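Local coordinates for antifreeze protein (Uncultured bacterium, PDB 6EIO) that binds ice, probably through two faces of its beta-solenoid, at residues I28-I39 and I82-A93. Sequence-based numbering, arbitrary orientation. Where two conformers were deposited one is given.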
loop_
_atom_site.group_PDB
_atom_site.type_symbol
_atom_site.label_atom_id
_atom_site.label_comp_id
_atom_site.label_asym_id
_atom_site.label_seq_id
_atom_site.Cartn_x
_atom_site.Cartn_y
_atom_site.Cartn_z
ATOM N N ILE A 28 1.631 7.599 -9.670
ATOM C CA ILE A 28 2.017 8.453 -8.550
ATOM C C ILE A 28 3.515 8.273 -8.326
ATOM O O ILE A 28 3.969 7.197 -7.920
ATOM C CB ILE A 28 1.225 8.122 -7.285
ATOM C CG1 ILE A 28 -0.245 8.435 -7.539
ATOM C CG2 ILE A 28 1.757 8.915 -6.079
ATOM C CD1 ILE A 28 -1.155 7.931 -6.472
ATOM N N THR A 29 4.294 9.316 -8.585
ATOM C CA THR A 29 5.735 9.273 -8.370
ATOM C C THR A 29 6.024 9.040 -6.892
ATOM O O THR A 29 5.560 9.822 -6.055
ATOM C CB THR A 29 6.302 10.636 -8.796
ATOM O OG1 THR A 29 6.146 10.795 -10.205
ATOM C CG2 THR A 29 7.772 10.746 -8.462
ATOM N N LEU A 30 6.809 8.011 -6.581
ATOM C CA LEU A 30 7.236 7.712 -5.222
ATOM C C LEU A 30 8.651 8.187 -4.943
ATOM O O LEU A 30 9.114 8.096 -3.798
ATOM C CB LEU A 30 7.147 6.205 -4.950
ATOM C CG LEU A 30 5.763 5.599 -5.153
ATOM C CD1 LEU A 30 5.839 4.092 -4.930
ATOM C CD2 LEU A 30 4.693 6.225 -4.264
ATOM N N GLY A 31 9.342 8.690 -5.954
ATOM C CA GLY A 31 10.670 9.205 -5.721
ATOM C C GLY A 31 11.582 8.168 -5.087
ATOM O O GLY A 31 11.649 6.998 -5.504
ATOM N N SER A 32 12.308 8.616 -4.066
ATOM C CA SER A 32 13.291 7.769 -3.412
ATOM C C SER A 32 12.663 6.660 -2.564
ATOM O O SER A 32 13.403 5.850 -2.000
ATOM C CB SER A 32 14.239 8.657 -2.597
ATOM O OG SER A 32 13.524 9.390 -1.630
ATOM N N ALA A 33 11.332 6.578 -2.490
ATOM C CA ALA A 33 10.690 5.449 -1.847
ATOM C C ALA A 33 10.569 4.238 -2.752
ATOM O O ALA A 33 10.171 3.185 -2.255
ATOM C CB ALA A 33 9.313 5.833 -1.303
ATOM N N ASN A 34 10.909 4.329 -4.050
ATOM C CA ASN A 34 10.497 3.251 -4.951
ATOM C C ASN A 34 11.141 1.901 -4.630
ATOM O O ASN A 34 10.545 0.861 -4.923
ATOM C CB ASN A 34 10.693 3.585 -6.438
ATOM C CG ASN A 34 9.628 2.901 -7.316
ATOM O OD1 ASN A 34 8.444 3.218 -7.208
ATOM N ND2 ASN A 34 10.037 1.949 -8.150
ATOM N N ASN A 35 12.361 1.883 -4.098
ATOM C CA ASN A 35 13.032 0.620 -3.819
ATOM C C ASN A 35 12.841 0.137 -2.387
ATOM O O ASN A 35 13.409 -0.900 -2.010
ATOM C CB ASN A 35 14.509 0.707 -4.243
ATOM C CG ASN A 35 14.640 0.832 -5.738
ATOM O OD1 ASN A 35 14.112 0.009 -6.470
ATOM N ND2 ASN A 35 15.390 1.814 -6.206
ATOM N N PHE A 36 12.030 0.846 -1.603
ATOM C CA PHE A 36 11.644 0.411 -0.270
ATOM C C PHE A 36 10.388 -0.449 -0.317
ATOM O O PHE A 36 9.391 -0.072 -0.938
ATOM C CB PHE A 36 11.336 1.600 0.640
ATOM C CG PHE A 36 12.563 2.341 1.119
ATOM C CD1 PHE A 36 13.178 1.954 2.297
ATOM C CD2 PHE A 36 13.075 3.418 0.399
ATOM C CE1 PHE A 36 14.300 2.630 2.752
ATOM C CE2 PHE A 36 14.182 4.104 0.868
ATOM C CZ PHE A 36 14.798 3.701 2.044
ATOM N N ALA A 37 10.437 -1.577 0.401
ATOM C CA ALA A 37 9.226 -2.333 0.704
ATOM C C ALA A 37 8.459 -1.756 1.891
ATOM O O ALA A 37 7.224 -1.876 1.930
ATOM C CB ALA A 37 9.576 -3.793 0.970
ATOM N N VAL A 38 9.170 -1.194 2.873
ATOM C CA VAL A 38 8.570 -0.723 4.116
ATOM C C VAL A 38 9.276 0.553 4.542
ATOM O O VAL A 38 10.513 0.591 4.556
ATOM C CB VAL A 38 8.696 -1.786 5.229
ATOM C CG1 VAL A 38 8.137 -1.237 6.549
ATOM C CG2 VAL A 38 7.977 -3.079 4.847
ATOM N N ILE A 39 8.502 1.578 4.902
ATOM C CA ILE A 39 9.016 2.799 5.519
ATOM C C ILE A 39 8.096 3.151 6.678
ATOM O O ILE A 39 6.874 3.044 6.549
ATOM C CB ILE A 39 9.042 4.005 4.537
ATOM C CG1 ILE A 39 10.000 3.733 3.386
ATOM C CG2 ILE A 39 9.362 5.301 5.277
ATOM C CD1 ILE A 39 10.075 4.829 2.338
ATOM N N ILE A 82 19.152 8.542 2.371
ATOM C CA ILE A 82 18.090 7.949 1.569
ATOM C C ILE A 82 16.782 7.911 2.354
ATOM O O ILE A 82 15.721 8.254 1.805
ATOM C CB ILE A 82 18.509 6.560 1.026
ATOM C CG1 ILE A 82 19.621 6.709 0.004
ATOM C CG2 ILE A 82 17.322 5.824 0.442
ATOM C CD1 ILE A 82 20.215 5.416 -0.487
ATOM N N ALA A 83 16.813 7.498 3.627
ATOM C CA ALA A 83 15.564 7.467 4.388
ATOM C C ALA A 83 14.967 8.859 4.516
ATOM O O ALA A 83 13.745 9.030 4.408
ATOM C CB ALA A 83 15.759 6.876 5.781
ATOM N N ASN A 84 15.803 9.861 4.784
ATOM C CA ASN A 84 15.262 11.195 4.988
ATOM C C ASN A 84 14.618 11.717 3.707
ATOM O O ASN A 84 13.543 12.330 3.741
ATOM C CB ASN A 84 16.353 12.140 5.486
ATOM C CG ASN A 84 16.787 11.836 6.916
ATOM O OD1 ASN A 84 16.230 10.998 7.620
ATOM N ND2 ASN A 84 17.845 12.504 7.323
ATOM N N GLN A 85 15.258 11.483 2.556
ATOM C CA GLN A 85 14.655 11.904 1.297
ATOM C C GLN A 85 13.383 11.105 1.020
ATOM O O GLN A 85 12.394 11.644 0.500
ATOM C CB GLN A 85 15.640 11.775 0.132
ATOM C CG GLN A 85 15.098 12.384 -1.151
ATOM C CD GLN A 85 14.873 13.869 -1.038
ATOM O OE1 GLN A 85 15.771 14.598 -0.618
ATOM N NE2 GLN A 85 13.693 14.334 -1.415
ATOM N N ALA A 86 13.381 9.818 1.368
ATOM C CA ALA A 86 12.201 9.004 1.121
ATOM C C ALA A 86 11.006 9.512 1.920
ATOM O O ALA A 86 9.878 9.463 1.427
ATOM C CB ALA A 86 12.494 7.539 1.422
ATOM N N LYS A 87 11.219 10.016 3.138
ATOM C CA LYS A 87 10.087 10.596 3.879
ATOM C C LYS A 87 9.521 11.808 3.160
ATOM O O LYS A 87 8.298 11.968 3.060
ATOM C CB LYS A 87 10.469 10.990 5.306
ATOM C CG LYS A 87 10.954 9.854 6.193
ATOM C CD LYS A 87 10.038 8.648 6.261
ATOM C CE LYS A 87 8.599 8.972 6.701
ATOM N NZ LYS A 87 8.550 9.829 7.937
ATOM N N LEU A 88 10.395 12.687 2.658
ATOM C CA LEU A 88 9.921 13.839 1.890
ATOM C C LEU A 88 9.140 13.372 0.676
ATOM O O LEU A 88 8.104 13.946 0.316
ATOM C CB LEU A 88 11.111 14.706 1.443
ATOM C CG LEU A 88 11.914 15.354 2.569
ATOM C CD1 LEU A 88 13.187 15.979 2.014
ATOM C CD2 LEU A 88 11.081 16.397 3.303
ATOM N N ASP A 89 9.637 12.321 0.024
ATOM C CA ASP A 89 9.026 11.859 -1.216
ATOM C C ASP A 89 7.708 11.124 -0.969
ATOM O O ASP A 89 6.802 11.207 -1.818
ATOM C CB ASP A 89 10.034 11.017 -2.011
ATOM C CG ASP A 89 11.213 11.843 -2.501
ATOM O OD1 ASP A 89 11.195 13.088 -2.405
ATOM O OD2 ASP A 89 12.165 11.215 -3.005
ATOM N N ILE A 90 7.553 10.452 0.174
ATOM C CA ILE A 90 6.249 9.864 0.473
ATOM C C ILE A 90 5.246 10.925 0.903
ATOM O O ILE A 90 4.049 10.767 0.632
ATOM C CB ILE A 90 6.268 8.614 1.382
ATOM C CG1 ILE A 90 6.612 8.918 2.819
ATOM C CG2 ILE A 90 7.160 7.544 0.775
ATOM C CD1 ILE A 90 6.407 7.717 3.741
ATOM N N THR A 91 5.687 12.020 1.527
ATOM C CA THR A 91 4.774 13.143 1.742
ATOM C C THR A 91 4.282 13.692 0.412
ATOM O O THR A 91 3.079 13.903 0.217
ATOM C CB THR A 91 5.467 14.207 2.578
ATOM O OG1 THR A 91 5.696 13.646 3.871
ATOM C CG2 THR A 91 4.613 15.484 2.676
ATOM N N THR A 92 5.202 13.891 -0.536
ATOM C CA THR A 92 4.804 14.360 -1.862
ATOM C C THR A 92 3.793 13.406 -2.499
ATOM O O THR A 92 2.766 13.832 -3.042
ATOM C CB THR A 92 6.059 14.506 -2.732
ATOM O OG1 THR A 92 6.894 15.492 -2.133
ATOM C CG2 THR A 92 5.722 14.871 -4.180
ATOM N N ALA A 93 4.079 12.104 -2.450
ATOM C CA ALA A 93 3.205 11.117 -3.072
ATOM C C ALA A 93 1.834 11.075 -2.397
ATOM O O ALA A 93 0.803 10.974 -3.069
ATOM C CB ALA A 93 3.855 9.737 -3.013
HETATM O O HOH W 1 7.427 11.291 -4.531
#
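Ser32 and Asp89 form the polar part of a contact in which the loop 28-33 and the start of strand 36-40, through Phe36 and Ile39, pack on helix 81-99, the helix that flanks the beta-solenoid of ice-binding proteins of this family. One carboxylate oxygen takes both bonds. Ser32 N gives Asp89 OD2 a nearly straight bond (2.8 Å, 171° at the hydrogen), arriving on the anti side and close to the carboxylate plane, whereas Ser32 OG, 2.7 Å from Asp89 OD2, comes from well above that plane. The hydroxyl gets there because chi1 of 59° sets it between the backbone N and the carbonyl carbon. On the other oxygen, Gln85 NE2 donates to Asp89 OD1 from one helical turn earlier (3.0 Å), so both oxygens of the carboxylate are held. Nearby, a water molecule donates to Thr29 O and to Asp89 O, tying the loop backbone to that of the helix.

The rest of the contact is apolar. Ala93 CB is touched by Ile28 CG2 and Leu30 CD2, each at 3.8 Å. Ala33 CB meets Ile90 CG2 at 3.4 Å, tighter than normal carbon contact. The Phe36 ring receives Ile82 CG2 at its edge, near the ring plane, while Ile39 divides its branches: CD1 reaches Ala86 CB and CG2 lies 3.6 Å from Lys87 CD. The bent Lys87 chain ends beyond the contact, on the carbonyls of Arg215 and Ser59. Leu213 of strand 207-214 also packs on Ile39 and Ile90.

Replacing Asp89 by an alanine removes the carboxylate, which would probably leave Ser32 N, Ser32 OG and Gln85 NE2 without their acceptor and the loop less firmly fixed to the helix. The chemistry thus implies a seam whose apolar side packs the helix on the loop and the first strand, while the carboxylate and the water probably fix the loop's position along it.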